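Local coordinates for protein aldehyde reductase YahK (Escherichia coli, PDB 1UUF) that reduces a wide range of aldehydes to the corresponding alcohols as a zinc-dependent enzyme that strongly prefers NADPH to NADH as electron donor, at residues 325-329 against 330-334. Residues are numbered along the deposited sequence; the frame is centred on the assembly and turned at random.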
ATOM      1  N   ASP A 325      15.293   4.480  23.877  1.00 12.92           N
ATOM      2  CA  ASP A 325      16.446   5.366  24.035  1.00 14.15           C
ATOM      3  C   ASP A 325      16.078   6.773  23.566  1.00 13.76           C
ATOM      4  O   ASP A 325      16.382   7.766  24.233  1.00 13.46           O
ATOM      5  CB  ASP A 325      17.638   4.852  23.224  1.00 15.08           C
ATOM      6  CG  ASP A 325      18.144   3.503  23.708  1.00 19.41           C
ATOM      7  OD1 ASP A 325      17.809   3.102  24.846  1.00 19.22           O
ATOM      8  OD2 ASP A 325      18.896   2.849  22.950  1.00 20.08           O
ATOM      9  N   PHE A 326      15.428   6.839  22.410  1.00 12.90           N
ATOM     10  CA  PHE A 326      14.977   8.096  21.815  1.00 12.66           C
ATOM     11  C   PHE A 326      14.035   8.818  22.782  1.00 13.18           C
ATOM     12  O   PHE A 326      14.178  10.015  23.032  1.00 13.90           O
ATOM     13  CB  PHE A 326      14.249   7.794  20.496  1.00 12.44           C
ATOM     14  CG  PHE A 326      13.654   9.001  19.823  1.00 13.89           C
ATOM     15  CD1 PHE A 326      14.438   9.837  19.034  1.00 15.92           C
ATOM     16  CD2 PHE A 326      12.299   9.282  19.953  1.00 14.80           C
ATOM     17  CE1 PHE A 326      13.874  10.936  18.380  1.00 17.48           C
ATOM     18  CE2 PHE A 326      11.726  10.376  19.306  1.00 15.81           C
ATOM     19  CZ  PHE A 326      12.516  11.203  18.518  1.00 16.45           C
ATOM     20  N   CYS A 327      13.069   8.086  23.329  1.00 11.76           N
ATOM     21  CA  CYS A 327      12.123   8.679  24.261  1.00 11.90           C
ATOM     22  C   CYS A 327      12.805   9.131  25.548  1.00 10.82           C
ATOM     23  O   CYS A 327      12.432  10.149  26.128  1.00 12.52           O
ATOM     24  CB  CYS A 327      11.000   7.688  24.582  1.00  9.54           C
ATOM     25  SG  CYS A 327       9.865   7.422  23.188  1.00 13.95           S
ATOM     26  N   ALA A 328      13.809   8.384  25.994  1.00 11.94           N
ATOM     27  CA  ALA A 328      14.510   8.760  27.219  1.00 12.55           C
ATOM     28  C   ALA A 328      15.270  10.063  26.998  1.00 15.21           C
ATOM     29  O   ALA A 328      15.230  10.970  27.834  1.00 15.72           O
ATOM     30  CB  ALA A 328      15.479   7.656  27.641  1.00 12.80           C
ATOM     31  N   GLU A 329      15.956  10.163  25.867  1.00 17.59           N
ATOM     32  CA  GLU A 329      16.727  11.364  25.573  1.00 19.74           C
ATOM     33  C   GLU A 329      15.853  12.588  25.341  1.00 19.19           C
ATOM     34  O   GLU A 329      16.276  13.710  25.612  1.00 19.04           O
ATOM     35  CB  GLU A 329      17.641  11.137  24.362  1.00 23.45           C
ATOM     36  CG  GLU A 329      16.936  10.704  23.094  1.00 31.46           C
ATOM     37  CD  GLU A 329      17.880  10.630  21.906  1.00 35.31           C
ATOM     38  OE1 GLU A 329      18.920   9.947  22.012  1.00 39.33           O
ATOM     39  OE2 GLU A 329      17.580  11.256  20.867  1.00 38.50           O
ATOM     40  N   HIS A 330      14.635  12.373  24.853  1.00 17.66           N
ATOM     41  CA  HIS A 330      13.716  13.474  24.585  1.00 18.83           C
ATOM     42  C   HIS A 330      12.668  13.705  25.670  1.00 18.72           C
ATOM     43  O   HIS A 330      11.840  14.608  25.551  1.00 19.18           O
ATOM     44  CB  HIS A 330      13.025  13.249  23.240  1.00 21.45           C
ATOM     45  CG  HIS A 330      13.943  13.382  22.065  1.00 23.70           C
ATOM     46  ND1 HIS A 330      14.327  14.604  21.555  1.00 27.22           N
ATOM     47  CD2 HIS A 330      14.586  12.448  21.326  1.00 24.49           C
ATOM     48  CE1 HIS A 330      15.166  14.417  20.552  1.00 26.37           C
ATOM     49  NE2 HIS A 330      15.341  13.118  20.393  1.00 26.28           N
ATOM     50  N   GLY A 331      12.705  12.895  26.723  1.00 17.70           N
ATOM     51  CA  GLY A 331      11.752  13.046  27.811  1.00 17.62           C
ATOM     52  C   GLY A 331      10.321  12.738  27.419  1.00 16.58           C
ATOM     53  O   GLY A 331       9.374  13.321  27.949  1.00 18.37           O
ATOM     54  N   ILE A 332      10.162  11.803  26.491  1.00 15.49           N
ATOM     55  CA  ILE A 332       8.842  11.418  26.018  1.00 13.63           C
ATOM     56  C   ILE A 332       8.278  10.241  26.801  1.00 14.04           C
ATOM     57  O   ILE A 332       8.939   9.218  26.957  1.00 12.88           O
ATOM     58  CB  ILE A 332       8.895  11.022  24.534  1.00 13.62           C
ATOM     59  CG1 ILE A 332       9.374  12.216  23.704  1.00 14.66           C
ATOM     60  CG2 ILE A 332       7.523  10.540  24.070  1.00 14.61           C
ATOM     61  CD1 ILE A 332       9.657  11.877  22.262  1.00 17.64           C
ATOM     62  N   VAL A 333       7.058  10.404  27.297  1.00 13.49           N
ATOM     63  CA  VAL A 333       6.366   9.353  28.032  1.00 12.73           C
ATOM     64  C   VAL A 333       4.895   9.436  27.656  1.00 13.23           C
ATOM     65  O   VAL A 333       4.464  10.404  27.026  1.00 13.71           O
ATOM     66  CB  VAL A 333       6.482   9.525  29.568  1.00 13.47           C
ATOM     67  CG1 VAL A 333       7.932   9.467  29.988  1.00 13.10           C
ATOM     68  CG2 VAL A 333       5.849  10.836  30.002  1.00 14.45           C
ATOM     69  N   ALA A 334       4.129   8.423  28.039  1.00 11.70           N
ATOM     70  CA  ALA A 334       2.703   8.406  27.748  1.00 12.65           C
ATOM     71  C   ALA A 334       1.965   9.190  28.825  1.00 14.08           C
ATOM     72  O   ALA A 334       2.473   9.348  29.934  1.00 15.15           O
ATOM     73  CB  ALA A 334       2.193   6.966  27.725  1.00 12.98           C
TER
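Phe326 and His330, one turn apart at the carboxyl end of helix 317-330, introduce a compact example of how a helix is brought to a stop. One face of the Phe326 ring receives the CD2 corner of His330, 3.4 Å above the ring plane and displaced toward the rim, with the two rings obliquely inclined at 48°. With its CG anti to the backbone N (chi1 176°), Phe326 swings its ring toward the helix end, where CE2 also meets Ile332 CD1 at 3.9 Å, so that one ring touches both later side chains.

Cys327 supplies the signature bond of the Schellman motif. Its carbonyl O accepts Ile332 N at 2.8 Å in a fairly straight bond, N-H...O 155°, the donor tilted only slightly from the carbonyl plane. The side chains of the same two residues also meet, Cys327 CB packing 3.9 Å from Ile332 CB while SG touches the CG2 branch. This is the apolar contact that accompanies many Schellman turns. Ala328 adds a weak second bond, its O receiving Gly331 N at 3.4 Å; Gly331 is the first residue to leave the helical conformation, with a positive phi that favours glycine. Glu329 runs alongside His330, both side chains pointing the same way, and brings OE2 to 3.0 Å from His330 NE2, the carboxylate and imidazole planes well inclined to each other.

Beyond the turn, Phe326 and Ile332 both touch Ala216, and Cys327 touches Leu213, of helix 205-216, in the part of the chain with the Rossmann-type sheet, while Arg188, from helix 176-189, makes a cation-pi contact with Phe326. From this cap the chain leaves helix 317-330 and runs, through Ala334 bonded to the backbone of Ala172, toward strand 336-339.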